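Local atomic coordinates of post-proline cleaving enzyme (Rickettsia typhi, PDB entry 4HVT), a protein that probably acts as a serine-type oligopeptidase of the prolyl oligopeptidase family, hydrolysing peptides on the carboxyl side of proline. Residues 112-116 with 161-166; 288-293 with 304-310; 408-412 with 423-428; 642-646 with 657-661. All coordinates share one frame; numbering follows the deposited sequence.

Contact 1 (112-116 with 161-166); sequences WEVLI and WDLEKK
One water ties Leu115 O, Lys166 O and Trp161 NE1 together: it donates to the two carbonyl oxygens, which could not bond to each other, and accepts from the indole N-H, lying in the ring plane 3.0 Å from Trp161 NE1. Ile116 CD1 sits over one face of the same indole, 3.7 Å from the centroid of its five-membered ring and 13° off the normal, a CH-pi contact. Leu115 crosses the benzo end at about a right angle, with CB 3.9 Å from Trp161 CH2, while its CD2 meets Leu163 CD1 at 4.0 Å. Toward solvent Lys166 NZ donates to Glu113 OE2 at 2.8 Å, a salt bridge that uses the anti lone pair of that oxygen; a bend at chi3 (73°) carries the lysine chain past Val114 O. The other oxygen, Glu113 OE1, is bridged to Arg99, so both carboxylate oxygens are held. Leu115 and Ile116 both face Trp97 of strand 96-101 in a classic beta bulge, and Trp97 also meets Trp161 edge-to-face. The contact thus joins the outermost strand 113-117 of one four-stranded antiparallel sheet to the next sheet, the blade-to-blade packing of a beta-propeller.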
loop_
_atom_site.group_PDB
_atom_site.type_symbol
_atom_site.label_atom_id
_atom_site.label_comp_id
_atom_site.label_asym_id
_atom_site.label_seq_id
_atom_site.Cartn_x
_atom_site.Cartn_y
_atom_site.Cartn_z
ATOM N N TRP A 112 -24.049 -15.283 -3.671
ATOM C CA TRP A 112 -23.057 -15.077 -2.596
ATOM C C TRP A 112 -23.716 -15.389 -1.243
ATOM O O TRP A 112 -24.901 -15.142 -1.056
ATOM C CB TRP A 112 -22.495 -13.653 -2.606
ATOM C CG TRP A 112 -21.644 -13.286 -3.785
ATOM C CD1 TRP A 112 -22.069 -12.617 -4.925
ATOM C CD2 TRP A 112 -20.272 -13.568 -3.988
ATOM N NE1 TRP A 112 -21.035 -12.439 -5.772
ATOM C CE2 TRP A 112 -19.915 -13.021 -5.237
ATOM C CE3 TRP A 112 -19.284 -14.216 -3.223
ATOM C CZ2 TRP A 112 -18.628 -13.091 -5.742
ATOM C CZ3 TRP A 112 -17.989 -14.303 -3.747
ATOM C CH2 TRP A 112 -17.692 -13.761 -5.020
ATOM N N GLU A 113 -22.975 -16.037 -0.366
ATOM C CA GLU A 113 -23.367 -16.266 1.022
ATOM C C GLU A 113 -22.685 -15.143 1.840
ATOM O O GLU A 113 -21.444 -15.077 1.868
ATOM C CB GLU A 113 -22.873 -17.637 1.455
ATOM C CG GLU A 113 -23.059 -17.865 2.934
ATOM C CD GLU A 113 -22.792 -19.287 3.372
ATOM O OE1 GLU A 113 -21.903 -19.976 2.788
ATOM O OE2 GLU A 113 -23.510 -19.683 4.332
ATOM N N VAL A 114 -23.466 -14.297 2.510
ATOM C CA VAL A 114 -22.869 -13.203 3.310
ATOM C C VAL A 114 -22.407 -13.820 4.625
ATOM O O VAL A 114 -23.146 -14.592 5.268
ATOM C CB VAL A 114 -23.864 -12.057 3.601
ATOM C CG1 VAL A 114 -23.264 -11.045 4.588
ATOM C CG2 VAL A 114 -24.267 -11.325 2.328
ATOM N N LEU A 115 -21.181 -13.513 5.008
ATOM C CA LEU A 115 -20.608 -14.059 6.244
ATOM C C LEU A 115 -20.601 -13.017 7.358
ATOM O O LEU A 115 -21.026 -13.308 8.456
ATOM C CB LEU A 115 -19.198 -14.550 5.976
ATOM C CG LEU A 115 -19.042 -15.612 4.904
ATOM C CD1 LEU A 115 -17.593 -15.923 4.616
ATOM C CD2 LEU A 115 -19.858 -16.863 5.278
ATOM N N ILE A 116 -20.097 -11.822 7.058
ATOM C CA ILE A 116 -20.119 -10.707 7.973
ATOM C C ILE A 116 -20.504 -9.442 7.239
ATOM O O ILE A 116 -19.871 -9.086 6.244
ATOM C CB ILE A 116 -18.785 -10.438 8.719
ATOM C CG1 ILE A 116 -18.342 -11.684 9.498
ATOM C CG2 ILE A 116 -19.020 -9.296 9.678
ATOM C CD1 ILE A 116 -16.932 -11.642 10.050
ATOM N N TRP A 161 -14.190 -15.692 15.153
ATOM C CA TRP A 161 -15.439 -15.865 14.444
ATOM C C TRP A 161 -15.526 -17.301 13.933
ATOM O O TRP A 161 -14.519 -17.902 13.610
ATOM C CB TRP A 161 -15.501 -14.844 13.293
ATOM C CG TRP A 161 -16.771 -14.884 12.470
ATOM C CD1 TRP A 161 -17.878 -14.106 12.646
ATOM C CD2 TRP A 161 -16.982 -15.618 11.264
ATOM N NE1 TRP A 161 -18.804 -14.375 11.661
ATOM C CE2 TRP A 161 -18.271 -15.277 10.788
ATOM C CE3 TRP A 161 -16.223 -16.530 10.554
ATOM C CZ2 TRP A 161 -18.823 -15.839 9.622
ATOM C CZ3 TRP A 161 -16.772 -17.124 9.396
ATOM C CH2 TRP A 161 -18.049 -16.742 8.940
ATOM N N ASP A 162 -16.727 -17.865 13.937
ATOM C CA ASP A 162 -16.912 -19.263 13.565
ATOM C C ASP A 162 -17.830 -19.461 12.318
ATOM O O ASP A 162 -18.968 -19.011 12.285
ATOM C CB ASP A 162 -17.458 -20.053 14.714
ATOM C CG ASP A 162 -17.443 -21.557 14.434
ATOM O OD1 ASP A 162 -18.406 -22.023 13.793
ATOM O OD2 ASP A 162 -16.479 -22.281 14.846
ATOM N N LEU A 163 -17.309 -20.167 11.342
ATOM C CA LEU A 163 -17.991 -20.362 10.021
ATOM C C LEU A 163 -19.246 -21.231 10.099
ATOM O O LEU A 163 -20.227 -20.961 9.370
ATOM C CB LEU A 163 -17.006 -20.955 9.008
ATOM C CG LEU A 163 -17.489 -21.252 7.583
ATOM C CD1 LEU A 163 -17.957 -19.958 6.952
ATOM C CD2 LEU A 163 -16.352 -21.877 6.798
ATOM N N GLU A 164 -19.226 -22.242 10.969
ATOM C CA GLU A 164 -20.410 -23.101 11.151
ATOM C C GLU A 164 -21.550 -22.295 11.758
ATOM O O GLU A 164 -22.685 -22.362 11.284
ATOM C CB GLU A 164 -20.070 -24.323 11.995
ATOM C CG GLU A 164 -21.194 -25.330 12.179
ATOM C CD GLU A 164 -20.728 -26.518 13.003
ATOM O OE1 GLU A 164 -19.901 -27.325 12.507
ATOM O OE2 GLU A 164 -21.176 -26.627 14.168
ATOM N N LYS A 165 -21.238 -21.505 12.790
ATOM C CA LYS A 165 -22.207 -20.615 13.428
ATOM C C LYS A 165 -22.525 -19.330 12.632
ATOM O O LYS A 165 -23.550 -18.685 12.889
ATOM C CB LYS A 165 -21.679 -20.229 14.822
ATOM N N LYS A 166 -21.640 -18.957 11.693
ATOM C CA LYS A 166 -21.686 -17.643 10.993
ATOM C C LYS A 166 -21.842 -16.489 11.980
ATOM O O LYS A 166 -22.647 -15.567 11.805
ATOM C CB LYS A 166 -22.771 -17.624 9.911
ATOM C CG LYS A 166 -22.291 -18.274 8.621
ATOM C CD LYS A 166 -23.449 -18.742 7.754
ATOM C CE LYS A 166 -24.182 -17.601 7.089
ATOM N NZ LYS A 166 -25.108 -18.155 6.030
HETATM O O HOH W 1 -21.403 -12.970 11.182
#

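Contact 2 (288-293 with 304-310); sequences MPSDAT and WLLRSDW
Pro289 points its CG at the face of Trp310, over the ring centre and 3.5 Å from Trp310 CD2, a CH-pi contact 16° off the normal of the five-membered ring. Met288 bridges two indoles. Its CE makes a CH-pi contact over one face of Trp304, 3.7 Å from Trp304 CG. Its SD makes Met-aromatic contacts with both: above the Trp304 face, 5.0 Å from the five-membered ring centroid, and oblique to Trp310, 3.8 Å from Trp310 CH2. Bends at chi2 and chi3 (-69° and -76°) fold the methyl back onto Trp304. Ala292 CB fills in between Trp304 CE3 and Leu306 CD2.

On the polar side, Ser308 OG donates to the syn lone pair of Asp291 OD2 at 2.6 Å. The aspartate crosses the arginine chain at about a right angle, and a water joins Asp291 OD2 to Arg307 NE, 4.4 Å apart. A second water links Asp291 OD1 to Arg307 N, and a third gathers Asp291 O, Leu305 O and Thr293 OG1, the last also hydrogen-bonded to Gln295.

Behind this shell, a type I turn from Pro289 to Ala292, closed by Ala292 N to Pro289 O at 3.0 Å, presents Asp291. The antiparallel hydrogen-bonded pair Thr293-Leu305 sets the register at the open end of the propeller hairpin of strands 293-298 and 301-305. Farther out, Arg307 NH1 is hydrogen-bonded to His527, and the guanidinium makes a cation-pi contact with Tyr267. The chemistry thus divides: aromatic and sulfur packing on one flank, a carboxylate held by hydroxyl and water on the other, its charge probably eased by the nearby guanidinium.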
loop_
_atom_site.group_PDB
_atom_site.type_symbol
_atom_site.label_atom_id
_atom_site.label_comp_id
_atom_site.label_asym_id
_atom_site.label_seq_id
_atom_site.Cartn_x
_atom_site.Cartn_y
_atom_site.Cartn_z
ATOM N N MET A 288 21.062 -14.101 8.464
ATOM C CA MET A 288 20.932 -13.651 7.078
ATOM C C MET A 288 21.330 -12.184 7.032
ATOM O O MET A 288 21.423 -11.508 8.093
ATOM C CB MET A 288 19.474 -13.794 6.547
ATOM C CG MET A 288 18.965 -15.239 6.401
ATOM S SD MET A 288 19.808 -16.140 5.075
ATOM C CE MET A 288 18.935 -15.369 3.697
ATOM N N PRO A 289 21.645 -11.677 5.841
ATOM C CA PRO A 289 21.927 -10.235 5.765
ATOM C C PRO A 289 20.823 -9.409 6.432
ATOM O O PRO A 289 19.649 -9.691 6.272
ATOM C CB PRO A 289 22.040 -9.982 4.240
ATOM C CG PRO A 289 22.469 -11.289 3.667
ATOM C CD PRO A 289 21.683 -12.307 4.507
ATOM N N SER A 290 21.191 -8.361 7.175
ATOM C CA SER A 290 20.228 -7.643 7.970
ATOM C C SER A 290 19.136 -6.932 7.176
ATOM O O SER A 290 18.060 -6.718 7.709
ATOM C CB SER A 290 20.936 -6.621 8.866
ATOM O OG SER A 290 21.612 -5.636 8.113
ATOM N N ASP A 291 19.384 -6.651 5.885
ATOM C CA ASP A 291 18.390 -6.006 5.018
ATOM C C ASP A 291 17.796 -6.968 4.009
ATOM O O ASP A 291 17.060 -6.540 3.124
ATOM C CB ASP A 291 18.917 -4.738 4.339
ATOM C CG ASP A 291 20.231 -4.950 3.575
ATOM O OD1 ASP A 291 20.841 -6.048 3.570
ATOM O OD2 ASP A 291 20.638 -3.963 2.906
ATOM N N ALA A 292 18.082 -8.270 4.140
ATOM C CA ALA A 292 17.358 -9.286 3.352
ATOM C C ALA A 292 15.967 -9.499 3.955
ATOM O O ALA A 292 15.799 -9.344 5.168
ATOM C CB ALA A 292 18.159 -10.563 3.303
ATOM N N THR A 293 14.966 -9.802 3.112
ATOM C CA THR A 293 13.585 -9.968 3.542
ATOM C C THR A 293 12.982 -11.290 3.100
ATOM O O THR A 293 13.247 -11.779 2.008
ATOM C CB THR A 293 12.698 -8.810 3.032
ATOM O OG1 THR A 293 12.887 -8.646 1.637
ATOM C CG2 THR A 293 13.072 -7.522 3.786
ATOM N N TRP A 304 14.273 -15.539 0.018
ATOM C CA TRP A 304 14.728 -14.302 0.586
ATOM C C TRP A 304 15.216 -13.384 -0.530
ATOM O O TRP A 304 15.954 -13.790 -1.447
ATOM C CB TRP A 304 15.846 -14.534 1.595
ATOM C CG TRP A 304 15.376 -15.147 2.870
ATOM C CD1 TRP A 304 14.938 -16.426 3.039
ATOM C CD2 TRP A 304 15.255 -14.512 4.170
ATOM N NE1 TRP A 304 14.512 -16.627 4.352
ATOM C CE2 TRP A 304 14.722 -15.468 5.064
ATOM C CE3 TRP A 304 15.535 -13.205 4.656
ATOM C CZ2 TRP A 304 14.495 -15.184 6.421
ATOM C CZ3 TRP A 304 15.302 -12.937 5.987
ATOM C CH2 TRP A 304 14.816 -13.932 6.869
ATOM N N LEU A 305 14.755 -12.145 -0.456
ATOM C CA LEU A 305 15.173 -11.075 -1.354
ATOM C C LEU A 305 16.333 -10.308 -0.743
ATOM O O LEU A 305 16.284 -9.984 0.433
ATOM C CB LEU A 305 14.018 -10.094 -1.586
ATOM C CG LEU A 305 14.255 -8.843 -2.437
ATOM C CD1 LEU A 305 14.602 -9.277 -3.850
ATOM C CD2 LEU A 305 13.056 -7.925 -2.385
ATOM N N LEU A 306 17.309 -9.971 -1.586
ATOM C CA LEU A 306 18.453 -9.159 -1.178
ATOM C C LEU A 306 18.235 -7.694 -1.529
ATOM O O LEU A 306 17.892 -7.372 -2.641
ATOM C CB LEU A 306 19.751 -9.682 -1.788
ATOM C CG LEU A 306 20.059 -11.172 -1.617
ATOM C CD1 LEU A 306 21.457 -11.483 -2.131
ATOM C CD2 LEU A 306 19.872 -11.619 -0.166
ATOM N N ARG A 307 18.520 -6.829 -0.561
ATOM C CA ARG A 307 18.526 -5.384 -0.809
ATOM C C ARG A 307 19.971 -4.901 -1.111
ATOM O O ARG A 307 20.172 -3.833 -1.720
ATOM C CB ARG A 307 17.941 -4.650 0.419
ATOM C CG ARG A 307 18.161 -3.153 0.373
ATOM C CD ARG A 307 17.230 -2.427 1.331
ATOM N NE ARG A 307 17.656 -1.041 1.549
ATOM C CZ ARG A 307 17.326 0.002 0.795
ATOM N NH1 ARG A 307 16.587 -0.168 -0.289
ATOM N NH2 ARG A 307 17.831 1.234 1.071
ATOM N N SER A 308 20.973 -5.619 -0.582
ATOM C CA SER A 308 22.372 -5.323 -0.818
ATOM C C SER A 308 23.100 -6.533 -1.366
ATOM O O SER A 308 22.628 -7.679 -1.201
ATOM C CB SER A 308 23.039 -4.854 0.487
ATOM O OG SER A 308 22.413 -3.690 0.969
ATOM N N ASP A 309 24.266 -6.278 -1.982
ATOM C CA ASP A 309 25.122 -7.397 -2.421
ATOM C C ASP A 309 25.503 -8.240 -1.207
ATOM O O ASP A 309 25.692 -7.707 -0.114
ATOM C CB ASP A 309 26.436 -6.919 -3.032
ATOM C CG ASP A 309 26.275 -6.146 -4.317
ATOM O OD1 ASP A 309 25.200 -6.152 -4.963
ATOM O OD2 ASP A 309 27.305 -5.475 -4.666
ATOM N N TRP A 310 25.567 -9.550 -1.405
ATOM C CA TRP A 310 25.964 -10.486 -0.357
ATOM C C TRP A 310 27.207 -11.281 -0.813
ATOM O O TRP A 310 27.084 -12.072 -1.734
ATOM C CB TRP A 310 24.815 -11.442 -0.113
ATOM C CG TRP A 310 24.976 -12.388 1.018
ATOM C CD1 TRP A 310 26.007 -12.445 1.947
ATOM C CD2 TRP A 310 24.069 -13.426 1.379
ATOM N NE1 TRP A 310 25.768 -13.471 2.846
ATOM C CE2 TRP A 310 24.580 -14.075 2.525
ATOM C CE3 TRP A 310 22.883 -13.880 0.846
ATOM C CZ2 TRP A 310 23.897 -15.148 3.142
ATOM C CZ3 TRP A 310 22.210 -14.918 1.435
ATOM C CH2 TRP A 310 22.683 -15.524 2.593
HETATM O O HOH W 2 20.139 -7.833 1.557
HETATM O O HOH W 3 15.090 -7.077 1.095
HETATM O O HOH W 4 19.940 -1.329 3.226
#

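Contact 3 (408-412 with 423-428); sequences EEALI and IYLWVK
Ile412 and Trp426 lie side by side on one face of the sheet, with Ile412 CD1 4.1 Å from Trp426 CB. Ile412 CG2 also meets Tyr424 CD1, the two side chains crossing at about a right angle. On the other face Leu411 CD2 touches both Ile423 CG2 and Leu425 CD1, each at 4.0 Å. The backbones between these faces form a beta hairpin of strands 410-415 and 422-426, the two central strands of a four-stranded propeller blade, their segments 410-412 and 423-426 running antiparallel at 148°. Ile412 and Tyr424 exchange two hydrogen bonds of 2.8 Å, from Ile412 N to Tyr424 O and from Tyr424 N to Ile412 O. The next hydrogen-bonded pair is less even: Trp426 N reaches Ala410 O at 2.8 Å, but the return bond from Ala410 N to Trp426 O is weak, at 3.4 Å. With CG anti to the backbone N (chi1 178°), the Trp426 indole turns its NE1 edge toward Glu408 O, which lies in the ring plane, and a water bridges this oxygen to Trp426 NE1. The indole also meets Phe363 edge-to-face. At the polar end Glu408 OE1 packs against Lys428 CD at 3.7 Å, while Glu408 OE2 makes its salt bridge with Lys359.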
loop_
_atom_site.group_PDB
_atom_site.type_symbol
_atom_site.label_atom_id
_atom_site.label_comp_id
_atom_site.label_asym_id
_atom_site.label_seq_id
_atom_site.Cartn_x
_atom_site.Cartn_y
_atom_site.Cartn_z
ATOM N N GLU A 408 -4.397 -26.439 -4.488
ATOM C CA GLU A 408 -3.916 -26.650 -5.858
ATOM C C GLU A 408 -4.297 -25.509 -6.831
ATOM O O GLU A 408 -3.528 -25.222 -7.701
ATOM C CB GLU A 408 -4.487 -27.960 -6.429
ATOM C CG GLU A 408 -3.850 -29.140 -5.702
ATOM C CD GLU A 408 -4.436 -30.480 -6.034
ATOM O OE1 GLU A 408 -5.640 -30.544 -6.363
ATOM O OE2 GLU A 408 -3.675 -31.476 -5.936
ATOM N N GLU A 409 -5.476 -24.924 -6.656
ATOM C CA GLU A 409 -5.995 -23.877 -7.525
ATOM C C GLU A 409 -5.755 -22.487 -6.944
ATOM O O GLU A 409 -5.610 -22.293 -5.749
ATOM C CB GLU A 409 -7.483 -24.070 -7.791
ATOM C CG GLU A 409 -7.764 -25.362 -8.540
ATOM C CD GLU A 409 -9.249 -25.539 -8.932
ATOM O OE1 GLU A 409 -10.172 -25.006 -8.276
ATOM O OE2 GLU A 409 -9.489 -26.266 -9.905
ATOM N N ALA A 410 -5.756 -21.501 -7.822
ATOM C CA ALA A 410 -5.412 -20.121 -7.474
ATOM C C ALA A 410 -6.153 -19.187 -8.446
ATOM O O ALA A 410 -6.565 -19.628 -9.514
ATOM C CB ALA A 410 -3.906 -19.896 -7.593
ATOM N N LEU A 411 -6.307 -17.941 -8.059
ATOM C CA LEU A 411 -6.884 -16.904 -8.925
ATOM C C LEU A 411 -5.844 -15.903 -9.331
ATOM O O LEU A 411 -5.134 -15.331 -8.470
ATOM C CB LEU A 411 -8.071 -16.209 -8.295
ATOM C CG LEU A 411 -9.279 -17.134 -8.041
ATOM C CD1 LEU A 411 -10.293 -16.469 -7.147
ATOM C CD2 LEU A 411 -9.921 -17.585 -9.361
ATOM N N ILE A 412 -5.752 -15.683 -10.633
ATOM C CA ILE A 412 -4.725 -14.828 -11.244
ATOM C C ILE A 412 -5.459 -13.637 -11.850
ATOM O O ILE A 412 -6.519 -13.837 -12.447
ATOM C CB ILE A 412 -3.939 -15.613 -12.339
ATOM C CG1 ILE A 412 -2.750 -16.455 -11.745
ATOM C CG2 ILE A 412 -3.308 -14.685 -13.345
ATOM C CD1 ILE A 412 -3.162 -17.381 -10.707
ATOM N N ILE A 423 -9.848 -12.197 -14.747
ATOM C CA ILE A 423 -9.506 -13.160 -13.648
ATOM C C ILE A 423 -9.454 -14.542 -14.261
ATOM O O ILE A 423 -10.374 -14.956 -15.014
ATOM C CB ILE A 423 -10.542 -13.185 -12.523
ATOM C CG1 ILE A 423 -10.859 -11.754 -12.037
ATOM C CG2 ILE A 423 -10.059 -14.077 -11.351
ATOM C CD1 ILE A 423 -11.860 -11.695 -10.896
ATOM N N TYR A 424 -8.354 -15.250 -13.986
ATOM C CA TYR A 424 -8.128 -16.575 -14.453
ATOM C C TYR A 424 -8.016 -17.561 -13.308
ATOM O O TYR A 424 -7.501 -17.192 -12.256
ATOM C CB TYR A 424 -6.857 -16.653 -15.276
ATOM C CG TYR A 424 -6.701 -15.685 -16.385
ATOM C CD1 TYR A 424 -6.319 -14.370 -16.147
ATOM C CD2 TYR A 424 -6.891 -16.079 -17.720
ATOM C CE1 TYR A 424 -6.135 -13.493 -17.201
ATOM C CE2 TYR A 424 -6.716 -15.209 -18.733
ATOM C CZ TYR A 424 -6.374 -13.909 -18.483
ATOM O OH TYR A 424 -6.198 -13.010 -19.553
ATOM N N LEU A 425 -8.532 -18.779 -13.508
ATOM C CA LEU A 425 -8.375 -19.849 -12.583
ATOM C C LEU A 425 -7.154 -20.644 -13.000
ATOM O O LEU A 425 -7.045 -21.119 -14.129
ATOM C CB LEU A 425 -9.572 -20.762 -12.591
ATOM C CG LEU A 425 -9.580 -21.970 -11.648
ATOM C CD1 LEU A 425 -9.619 -21.514 -10.179
ATOM C CD2 LEU A 425 -10.782 -22.846 -11.975
ATOM N N TRP A 426 -6.228 -20.818 -12.073
ATOM C CA TRP A 426 -5.144 -21.769 -12.276
ATOM C C TRP A 426 -5.645 -23.127 -11.854
ATOM O O TRP A 426 -5.942 -23.351 -10.696
ATOM C CB TRP A 426 -3.929 -21.348 -11.426
ATOM C CG TRP A 426 -2.729 -22.274 -11.489
ATOM C CD1 TRP A 426 -2.374 -23.199 -10.519
ATOM C CD2 TRP A 426 -1.710 -22.342 -12.498
ATOM N NE1 TRP A 426 -1.193 -23.827 -10.877
ATOM C CE2 TRP A 426 -0.778 -23.349 -12.086
ATOM C CE3 TRP A 426 -1.503 -21.692 -13.721
ATOM C CZ2 TRP A 426 0.377 -23.650 -12.824
ATOM C CZ3 TRP A 426 -0.381 -22.000 -14.461
ATOM C CH2 TRP A 426 0.559 -22.986 -14.006
ATOM N N VAL A 427 -5.697 -24.039 -12.808
ATOM C CA VAL A 427 -6.273 -25.358 -12.600
ATOM C C VAL A 427 -5.185 -26.370 -12.310
ATOM O O VAL A 427 -3.974 -26.111 -12.447
ATOM C CB VAL A 427 -7.187 -25.800 -13.761
ATOM C CG1 VAL A 427 -8.358 -24.834 -13.837
ATOM C CG2 VAL A 427 -6.433 -25.832 -15.055
ATOM N N LYS A 428 -5.626 -27.525 -11.868
ATOM C CA LYS A 428 -4.696 -28.513 -11.314
ATOM C C LYS A 428 -3.790 -29.128 -12.358
ATOM O O LYS A 428 -2.749 -29.674 -11.992
ATOM C CB LYS A 428 -5.417 -29.643 -10.580
ATOM C CG LYS A 428 -6.755 -29.268 -9.964
ATOM C CD LYS A 428 -7.521 -30.520 -9.553
ATOM C CE LYS A 428 -7.982 -31.343 -10.742
ATOM N NZ LYS A 428 -8.282 -32.739 -10.335
HETATM O O HOH W 5 -0.696 -25.666 -8.810
#

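Contact 4 (642-646 with 657-661); sequences LITDS and GRIFE
Ile643 and Phe660 meet at a slant: Ile643 CD1 comes to 3.5 Å from Phe660 CD2, approaching the ring obliquely, with Ile643 CG1 3.9 Å from the same ring atom. The two branches of the isoleucine divide the helix surface between them. CG1, anti to the carbonyl carbon (chi1 -60°), carries CD1 into the angle between Phe660 and Glu661, where it also lies 3.8 Å from Glu661 OE1. CG2 points to the preceding turn and rests 3.7 Å from Gly657 O, an oxygen already engaged by Glu661 N in the helical hydrogen bond.

Two residues along the strand, Asp645 is turned to the same side. Its OD2 lies 3.5 Å from Gly657 C and 3.2 Å from Arg658 N, but the angle at the latter is too poor for a hydrogen bond. The absence of a side chain on Gly657 lets strand and helix come close here, the CA atoms of Asp645 and Gly657 being 5.6 Å apart. Arg658 directs its own side chain elsewhere, its guanidinium forming a salt bridge with Glu676 and hydrogen bonds to the backbone of Leu27, Glu29 and Ala30. Glu661 likewise has its ionic partner outside, Arg42, while Glu661 OE1 is hydrogen-bonded to Thr672 OG1.

The axes of strand segment 642-646 and helix segment 657-661 approach to 8.2 Å at 147°. This is the first half of the beta-alpha-beta unit formed by strand 640-646, helix 655-664 and strand 672-677, a crossover at the edge of the mixed sheet of the alpha/beta-hydrolase fold.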
loop_
_atom_site.group_PDB
_atom_site.type_symbol
_atom_site.label_atom_id
_atom_site.label_comp_id
_atom_site.label_asym_id
_atom_site.label_seq_id
_atom_site.Cartn_x
_atom_site.Cartn_y
_atom_site.Cartn_z
ATOM N N LEU A 642 -5.073 21.527 -3.979
ATOM C CA LEU A 642 -6.016 20.859 -3.090
ATOM C C LEU A 642 -5.213 20.070 -2.065
ATOM O O LEU A 642 -4.369 19.290 -2.426
ATOM C CB LEU A 642 -6.895 19.863 -3.893
ATOM C CG LEU A 642 -7.822 18.957 -3.060
ATOM C CD1 LEU A 642 -8.810 19.759 -2.228
ATOM C CD2 LEU A 642 -8.675 18.030 -3.950
ATOM N N ILE A 643 -5.417 20.362 -0.778
ATOM C CA ILE A 643 -4.638 19.718 0.306
ATOM C C ILE A 643 -5.599 18.868 1.094
ATOM O O ILE A 643 -6.684 19.310 1.468
ATOM C CB ILE A 643 -4.051 20.770 1.228
ATOM C CG1 ILE A 643 -3.101 21.752 0.491
ATOM C CG2 ILE A 643 -3.325 20.079 2.326
ATOM C CD1 ILE A 643 -2.763 23.033 1.261
ATOM N N THR A 644 -5.255 17.614 1.328
ATOM C CA THR A 644 -6.164 16.751 2.117
ATOM C C THR A 644 -5.462 16.100 3.303
ATOM O O THR A 644 -4.292 15.728 3.211
ATOM C CB THR A 644 -6.814 15.659 1.240
ATOM O OG1 THR A 644 -5.843 14.624 0.893
ATOM C CG2 THR A 644 -7.392 16.273 -0.028
ATOM N N ASP A 645 -6.187 15.937 4.401
ATOM C CA ASP A 645 -5.642 15.193 5.523
ATOM C C ASP A 645 -6.758 14.575 6.387
ATOM O O ASP A 645 -7.948 14.731 6.058
ATOM C CB ASP A 645 -4.668 16.101 6.286
ATOM C CG ASP A 645 -5.345 17.195 7.081
ATOM O OD1 ASP A 645 -6.363 16.939 7.739
ATOM O OD2 ASP A 645 -4.792 18.301 7.107
ATOM N N SER A 646 -6.422 13.858 7.468
ATOM C CA SER A 646 -7.470 13.234 8.305
ATOM C C SER A 646 -7.098 13.292 9.778
ATOM O O SER A 646 -5.944 13.086 10.137
ATOM C CB SER A 646 -7.782 11.793 7.875
ATOM O OG SER A 646 -8.705 11.139 8.784
ATOM N N GLY A 657 -0.723 18.534 6.543
ATOM C CA GLY A 657 -1.700 19.167 5.622
ATOM C C GLY A 657 -2.188 20.494 6.223
ATOM O O GLY A 657 -2.297 21.518 5.524
ATOM N N ARG A 658 -2.449 20.469 7.529
ATOM C CA ARG A 658 -2.958 21.629 8.224
ATOM C C ARG A 658 -1.974 22.782 8.135
ATOM O O ARG A 658 -2.362 23.897 7.761
ATOM C CB ARG A 658 -3.187 21.316 9.681
ATOM C CG ARG A 658 -4.455 20.585 9.954
ATOM C CD ARG A 658 -4.397 19.959 11.328
ATOM N NE ARG A 658 -5.628 19.304 11.714
ATOM C CZ ARG A 658 -5.849 18.795 12.928
ATOM N NH1 ARG A 658 -4.946 18.911 13.908
ATOM N NH2 ARG A 658 -7.009 18.202 13.173
ATOM N N ILE A 659 -0.707 22.553 8.488
ATOM C CA ILE A 659 0.307 23.656 8.394
ATOM C C ILE A 659 0.557 24.247 6.991
ATOM O O ILE A 659 0.747 25.504 6.812
ATOM C CB ILE A 659 1.640 23.283 9.130
ATOM C CG1 ILE A 659 2.516 24.513 9.321
ATOM C CG2 ILE A 659 2.503 22.200 8.433
ATOM C CD1 ILE A 659 1.914 25.535 10.238
ATOM N N PHE A 660 0.528 23.357 5.973
ATOM C CA PHE A 660 0.690 23.805 4.623
ATOM C C PHE A 660 -0.489 24.743 4.263
ATOM O O PHE A 660 -0.273 25.743 3.689
ATOM C CB PHE A 660 0.731 22.626 3.718
ATOM C CG PHE A 660 1.234 22.901 2.337
ATOM C CD1 PHE A 660 2.353 23.681 2.119
ATOM C CD2 PHE A 660 0.665 22.213 1.263
ATOM C CE1 PHE A 660 2.820 23.898 0.859
ATOM C CE2 PHE A 660 1.146 22.406 0.006
ATOM C CZ PHE A 660 2.254 23.242 -0.190
ATOM N N GLU A 661 -1.721 24.307 4.561
ATOM C CA GLU A 661 -2.926 25.158 4.350
ATOM C C GLU A 661 -2.788 26.479 5.126
ATOM O O GLU A 661 -3.073 27.561 4.619
ATOM C CB GLU A 661 -4.165 24.427 4.828
ATOM C CG GLU A 661 -5.477 25.190 4.917
ATOM C CD GLU A 661 -5.957 25.763 3.581
ATOM O OE1 GLU A 661 -5.320 25.607 2.498
ATOM O OE2 GLU A 661 -6.995 26.471 3.620
#

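Contacts 1, 2 and 3 all belong to the beta-propeller and are partly buried, whereas contact 4 lies in the hydrolase domain and is buried throughout. Contact 3 pairs neighbouring strands inside one blade, so backbone bonds dominate. Contact 2 has one such pair and otherwise depends on the turn before it and the loop after strand 301-305, with aromatic packing and three bridging waters. Contact 1 joins separate sheets and has no direct backbone bond across it, relying on an indole, a water and a salt bridge. Contact 4, strand against helix, combines an isoleucine-phenylalanine contact with a carboxylate set against the helix backbone. Contacts 1 and 3 come within about 8 Å at their nearest atoms.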